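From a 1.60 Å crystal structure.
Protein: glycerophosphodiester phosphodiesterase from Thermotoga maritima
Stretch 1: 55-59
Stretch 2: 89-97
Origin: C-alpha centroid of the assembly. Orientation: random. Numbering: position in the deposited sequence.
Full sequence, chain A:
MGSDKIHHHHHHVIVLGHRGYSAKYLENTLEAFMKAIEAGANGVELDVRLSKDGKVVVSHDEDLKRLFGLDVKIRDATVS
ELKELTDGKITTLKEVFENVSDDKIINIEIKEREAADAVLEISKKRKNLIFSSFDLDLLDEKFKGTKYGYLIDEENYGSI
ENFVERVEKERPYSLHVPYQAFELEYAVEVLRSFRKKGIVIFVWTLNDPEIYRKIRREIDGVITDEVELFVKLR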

# COMPACT_ATOMS: atom_id res chain seq x y z
N LYS A 55 -0.85 -16.65 10.78
CA LYS A 55 -0.37 -15.35 11.23
C LYS A 55 -0.14 -14.45 10.04
O LYS A 55 0.15 -14.92 8.93
CB LYS A 55 0.93 -15.52 12.02
CG LYS A 55 0.87 -16.55 13.18
CD LYS A 55 -0.25 -16.29 14.14
CE LYS A 55 -0.11 -17.16 15.39
NZ LYS A 55 -1.33 -17.09 16.24
N VAL A 56 -0.27 -13.14 10.26
CA VAL A 56 -0.16 -12.15 9.20
C VAL A 56 1.30 -11.80 9.02
O VAL A 56 1.92 -11.20 9.92
CB VAL A 56 -0.97 -10.90 9.48
CG1 VAL A 56 -0.85 -9.94 8.29
CG2 VAL A 56 -2.43 -11.24 9.70
N VAL A 57 1.83 -12.20 7.87
CA VAL A 57 3.23 -12.00 7.48
C VAL A 57 3.32 -10.94 6.38
O VAL A 57 2.42 -10.80 5.58
CB VAL A 57 3.83 -13.35 6.98
CG1 VAL A 57 5.17 -13.18 6.25
CG2 VAL A 57 3.97 -14.28 8.19
N VAL A 58 4.44 -10.23 6.34
CA VAL A 58 4.66 -9.17 5.35
C VAL A 58 5.49 -9.76 4.19
O VAL A 58 6.67 -10.06 4.33
CB VAL A 58 5.33 -7.96 5.97
CG1 VAL A 58 5.55 -6.86 4.91
CG2 VAL A 58 4.52 -7.41 7.13
N SER A 59 4.85 -9.97 3.04
CA SER A 59 5.53 -10.48 1.85
C SER A 59 4.69 -10.13 0.63
O SER A 59 3.53 -10.50 0.56
CB SER A 59 5.67 -12.00 1.92
OG SER A 59 6.35 -12.50 0.76
N LYS A 89 14.77 -11.99 8.46
CA LYS A 89 14.45 -10.78 7.69
C LYS A 89 12.96 -10.62 7.44
O LYS A 89 12.47 -9.50 7.35
CB LYS A 89 15.21 -10.74 6.36
CG LYS A 89 16.69 -10.54 6.58
CD LYS A 89 17.44 -10.48 5.26
CE LYS A 89 18.93 -10.18 5.47
NZ LYS A 89 19.64 -11.28 6.18
N ILE A 90 12.23 -11.72 7.31
CA ILE A 90 10.79 -11.60 7.11
C ILE A 90 10.17 -11.16 8.41
O ILE A 90 10.60 -11.56 9.48
CB ILE A 90 10.17 -12.90 6.61
CG1 ILE A 90 8.78 -12.62 6.04
CG2 ILE A 90 10.15 -13.96 7.67
CD1 ILE A 90 8.21 -13.84 5.28
N THR A 91 9.17 -10.29 8.33
CA THR A 91 8.50 -9.78 9.50
C THR A 91 6.99 -9.97 9.46
O THR A 91 6.44 -10.41 8.47
CB THR A 91 8.90 -8.29 9.73
OG1 THR A 91 8.47 -7.84 11.02
CG2 THR A 91 8.28 -7.36 8.75
N THR A 92 6.37 -9.73 10.59
CA THR A 92 4.92 -9.87 10.73
C THR A 92 4.31 -8.50 10.85
O THR A 92 4.96 -7.52 11.22
CB THR A 92 4.58 -10.67 11.96
OG1 THR A 92 5.05 -10.00 13.13
CG2 THR A 92 5.29 -12.05 11.94
N LEU A 93 3.02 -8.41 10.57
CA LEU A 93 2.33 -7.13 10.72
C LEU A 93 2.40 -6.64 12.17
O LEU A 93 2.62 -5.46 12.42
CB LEU A 93 0.89 -7.26 10.22
CG LEU A 93 0.09 -5.97 10.26
CD1 LEU A 93 0.75 -4.91 9.34
CD2 LEU A 93 -1.35 -6.25 9.84
N LYS A 94 2.22 -7.56 13.12
CA LYS A 94 2.38 -7.24 14.53
C LYS A 94 3.72 -6.52 14.83
O LYS A 94 3.76 -5.49 15.56
CB LYS A 94 2.28 -8.51 15.38
CG LYS A 94 2.63 -8.35 16.87
CD LYS A 94 2.41 -9.66 17.62
CE LYS A 94 2.79 -9.54 19.10
NZ LYS A 94 4.26 -9.34 19.27
N GLU A 95 4.81 -7.06 14.30
CA GLU A 95 6.14 -6.47 14.50
C GLU A 95 6.29 -5.09 13.86
O GLU A 95 6.94 -4.19 14.41
CB GLU A 95 7.22 -7.44 14.01
CG GLU A 95 7.32 -8.67 14.87
CD GLU A 95 8.30 -9.70 14.35
OE1 GLU A 95 8.15 -10.15 13.19
OE2 GLU A 95 9.20 -10.07 15.12
N VAL A 96 5.67 -4.89 12.69
CA VAL A 96 5.71 -3.57 12.07
C VAL A 96 5.05 -2.54 12.99
O VAL A 96 5.59 -1.46 13.19
CB VAL A 96 5.06 -3.57 10.68
CG1 VAL A 96 5.05 -2.18 10.10
CG2 VAL A 96 5.81 -4.52 9.75
N PHE A 97 3.89 -2.89 13.55
CA PHE A 97 3.19 -1.97 14.44
C PHE A 97 4.04 -1.62 15.66
O PHE A 97 3.99 -0.49 16.14
CB PHE A 97 1.86 -2.57 14.93
CG PHE A 97 0.76 -2.66 13.91
CD1 PHE A 97 0.86 -2.16 12.63
CD2 PHE A 97 -0.44 -3.25 14.27
CE1 PHE A 97 -0.20 -2.27 11.73
CE2 PHE A 97 -1.48 -3.35 13.38
CZ PHE A 97 -1.36 -2.85 12.14
O HOH W 1 1.13 -10.25 12.45
O HOH W 2 8.83 -9.11 5.76

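A short strand and the residues leading into a helix are joined here by a single beta bridge, whose two backbone hydrogen bonds are extended by bridging waters and backed by aliphatic side chains. The bridge pairs V57 with T92, their CA atoms 4.2 Å apart. V58 N donates to T91 O at 2.9 Å, and L93 N donates to V56 O at 3.1 Å, both nearly straight. The second bond illustrates a general economy: the first turn of a helix has amides without intrahelical acceptors, and L93, at the start of the helix, spends its amide on the strand.

Water carries the pattern outward at both ends. Water 1 donates to V56 O (2.8 Å) and accepts from K94 N (3.0 Å), so V56 O serves both the bridge and the solvent molecule. Water 2 donates to V58 O and accepts from T91 N, each at 2.8 Å, linking this directly bonded pair a second time.

T92 suits the junction because its short hydroxyl side chain, in the p rotamer, can reach back to the helix: E95 N donates to T92 OG1 at 3.2 Å, an N-cap bond. E95 reciprocates, its OE1 accepting from T92 N at 3.2 Å. T92 thus bridges to the strand through its backbone and caps the helix with its side chain.

Around this polar framework the side chains that pack are mostly aliphatic. V58 points toward the second stretch and has the largest area covered by it; its CG2 lies 4.1 Å from V96 CG2, one helical turn beyond T92. V56 CG1 meets L93 CB at 3.7 Å. I90 starts sideways, but its extended chain brings CD1 to 3.3 Å from V57 CG1. By contrast, the long chains of K55 and K94 lead away, leaving their amines outside the contact.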